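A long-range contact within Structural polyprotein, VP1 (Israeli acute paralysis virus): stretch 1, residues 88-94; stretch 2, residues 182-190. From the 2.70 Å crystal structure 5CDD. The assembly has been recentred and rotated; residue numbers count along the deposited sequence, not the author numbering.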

# COMPACT_ATOMS: atom_id res chain seq x y z
N TYR A 88 -2.30 27.10 35.48
CA TYR A 88 -1.79 26.71 34.17
C TYR A 88 -1.24 25.29 34.30
O TYR A 88 -1.07 24.78 35.40
CB TYR A 88 -0.70 27.68 33.68
CG TYR A 88 0.65 27.55 34.34
CD1 TYR A 88 1.51 26.50 34.03
CD2 TYR A 88 1.10 28.51 35.25
CE1 TYR A 88 2.78 26.40 34.60
CE2 TYR A 88 2.36 28.42 35.83
CZ TYR A 88 3.20 27.37 35.50
OH TYR A 88 4.45 27.29 36.07
N ARG A 89 -0.96 24.66 33.17
CA ARG A 89 -0.47 23.29 33.19
C ARG A 89 0.05 22.89 31.82
O ARG A 89 -0.59 23.15 30.80
CB ARG A 89 -1.61 22.37 33.62
CG ARG A 89 -1.32 20.90 33.59
CD ARG A 89 -1.91 20.25 32.36
NE ARG A 89 -1.97 18.80 32.54
CZ ARG A 89 -2.42 17.95 31.63
NH1 ARG A 89 -2.86 18.39 30.46
NH2 ARG A 89 -2.46 16.65 31.90
N GLY A 90 1.21 22.25 31.79
CA GLY A 90 1.79 21.83 30.52
C GLY A 90 3.08 22.56 30.20
O GLY A 90 3.45 23.51 30.88
N GLY A 91 3.76 22.10 29.15
CA GLY A 91 5.02 22.70 28.75
C GLY A 91 4.90 24.01 27.98
O GLY A 91 3.80 24.54 27.80
N ARG A 92 6.04 24.52 27.53
CA ARG A 92 6.10 25.78 26.79
C ARG A 92 7.10 25.72 25.64
O ARG A 92 8.07 24.97 25.68
CB ARG A 92 6.48 26.91 27.75
CG ARG A 92 5.50 27.11 28.89
CD ARG A 92 6.20 27.65 30.13
NE ARG A 92 5.28 27.86 31.24
CZ ARG A 92 4.41 28.86 31.33
NH1 ARG A 92 4.34 29.76 30.35
NH2 ARG A 92 3.62 28.97 32.38
N ARG A 93 6.86 26.53 24.61
CA ARG A 93 7.74 26.58 23.44
C ARG A 93 8.22 28.00 23.19
O ARG A 93 7.48 28.96 23.41
CB ARG A 93 7.01 26.06 22.20
CG ARG A 93 6.78 24.56 22.20
CD ARG A 93 5.86 24.13 21.08
NE ARG A 93 5.75 22.67 21.00
CZ ARG A 93 4.85 22.03 20.27
NH1 ARG A 93 3.97 22.72 19.55
NH2 ARG A 93 4.82 20.71 20.25
N TYR A 94 9.46 28.12 22.73
CA TYR A 94 10.04 29.42 22.43
C TYR A 94 10.79 29.40 21.10
O TYR A 94 11.36 28.39 20.72
CB TYR A 94 11.02 29.85 23.53
CG TYR A 94 10.43 29.97 24.91
CD1 TYR A 94 10.33 28.86 25.75
CD2 TYR A 94 9.97 31.20 25.39
CE1 TYR A 94 9.80 28.97 27.04
CE2 TYR A 94 9.43 31.31 26.67
CZ TYR A 94 9.35 30.20 27.49
OH TYR A 94 8.82 30.31 28.76
N ARG A 182 6.68 33.10 21.63
CA ARG A 182 6.40 31.91 22.41
C ARG A 182 5.00 31.35 22.21
O ARG A 182 4.17 31.93 21.50
CB ARG A 182 6.59 32.20 23.90
CG ARG A 182 5.58 33.17 24.47
CD ARG A 182 5.70 33.27 25.98
NE ARG A 182 4.77 34.25 26.52
CZ ARG A 182 4.64 34.53 27.82
NH1 ARG A 182 5.39 33.89 28.71
NH2 ARG A 182 3.76 35.45 28.21
N ALA A 183 4.76 30.21 22.84
CA ALA A 183 3.49 29.50 22.78
C ALA A 183 3.63 28.33 23.74
O ALA A 183 4.72 28.08 24.26
CB ALA A 183 3.22 29.00 21.37
N GLY A 184 2.54 27.63 23.99
CA GLY A 184 2.61 26.48 24.88
C GLY A 184 2.87 25.24 24.06
O GLY A 184 2.68 25.26 22.84
N ASN A 185 3.31 24.16 24.69
CA ASN A 185 3.55 22.93 23.94
C ASN A 185 2.17 22.33 23.67
O ASN A 185 1.15 22.95 23.97
CB ASN A 185 4.46 21.97 24.72
CG ASN A 185 3.77 21.34 25.91
OD1 ASN A 185 2.79 21.87 26.44
ND2 ASN A 185 4.29 20.20 26.35
N ASP A 186 2.12 21.13 23.11
CA ASP A 186 0.84 20.52 22.78
C ASP A 186 0.01 20.08 24.00
O ASP A 186 -1.07 19.51 23.85
CB ASP A 186 1.06 19.34 21.82
CG ASP A 186 -0.08 19.18 20.82
OD1 ASP A 186 -0.52 20.20 20.25
OD2 ASP A 186 -0.52 18.03 20.60
N ASP A 187 0.50 20.37 25.20
CA ASP A 187 -0.21 20.00 26.43
C ASP A 187 -0.57 21.21 27.29
O ASP A 187 -1.35 21.10 28.23
CB ASP A 187 0.64 19.04 27.29
CG ASP A 187 0.80 17.67 26.65
OD1 ASP A 187 -0.22 17.06 26.28
OD2 ASP A 187 1.96 17.21 26.54
N PHE A 188 -0.00 22.37 26.96
CA PHE A 188 -0.25 23.59 27.72
C PHE A 188 -1.69 24.08 27.68
O PHE A 188 -2.31 24.14 26.62
CB PHE A 188 0.67 24.72 27.23
CG PHE A 188 0.64 25.93 28.11
CD1 PHE A 188 1.37 25.97 29.29
CD2 PHE A 188 -0.17 27.02 27.79
CE1 PHE A 188 1.30 27.07 30.14
CE2 PHE A 188 -0.25 28.12 28.63
CZ PHE A 188 0.49 28.15 29.81
N THR A 189 -2.20 24.45 28.85
CA THR A 189 -3.57 24.95 28.97
C THR A 189 -3.76 25.69 30.30
O THR A 189 -2.98 25.51 31.24
CB THR A 189 -4.60 23.80 28.90
OG1 THR A 189 -5.93 24.34 28.91
CG2 THR A 189 -4.45 22.87 30.10
N PHE A 190 -4.79 26.53 30.34
CA PHE A 190 -5.13 27.27 31.55
C PHE A 190 -6.37 26.61 32.14
O PHE A 190 -7.08 25.89 31.44
CB PHE A 190 -5.46 28.73 31.22
CG PHE A 190 -4.28 29.54 30.77
CD1 PHE A 190 -3.14 29.61 31.55
CD2 PHE A 190 -4.30 30.23 29.57
CE1 PHE A 190 -2.03 30.35 31.14
CE2 PHE A 190 -3.20 30.97 29.15
CZ PHE A 190 -2.06 31.03 29.95
O HOH W 1 2.66 25.28 19.98

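How do the two backbones pair? They run antiparallel in two short ladders whose register shifts by two residues between Arg89 and Arg92. In one, Arg93 N donates to Ala183 O at 2.7 Å and Ala183 N returns a bond to Arg93 O at 3.0 Å. In the other, Thr189 N donates to Arg89 O at 2.8 Å, while the reverse bond, Arg89 N to Thr189 O at 2.9 Å, is bent and weak.

What bridges the gap between the ladders? Stretch 2 makes a type I turn from Asn185 to Phe188, and stretch 1 passes it through two glycines. Asn185 N donates almost straight to Gly91 O at 3.2 Å. The asparagine side chain also steadies its own turn: OD1 accepts weak hydrogen bonds from Asp187 N at 3.0 Å and Phe188 N at 2.9 Å.

Why glycine at these positions? A CB on Gly90 would lie 2.5 Å from Phe188 CA, and its backbone angles alone call for glycine. On Gly91 it would meet Asn185 ND2 at 2.6 Å; on Gly184, Phe188 CB at 2.3 Å. Arg92 and Gly184 form a non-hydrogen-bonded pair, with their CA atoms 4.0 Å apart.

Which side chains fill the remaining space? The buried Phe188 ring has Gly90 O at its edge, with CD1 3.6 Å from that oxygen, and its CE1 packs 3.9 Å from Tyr88 CD1. The same CE1 lies over a face of the Arg92 guanidinium, 3.7 Å from NH2. Arg93, long enough to reach along the turn, lays a guanidinium face over Asn185 CA, 3.7 Å from NE. A water accepts from Arg93 NH1 at 2.9 Å and lies 2.9 Å from Gly184 O, which places it between the arginine's charged end and the opposing backbone.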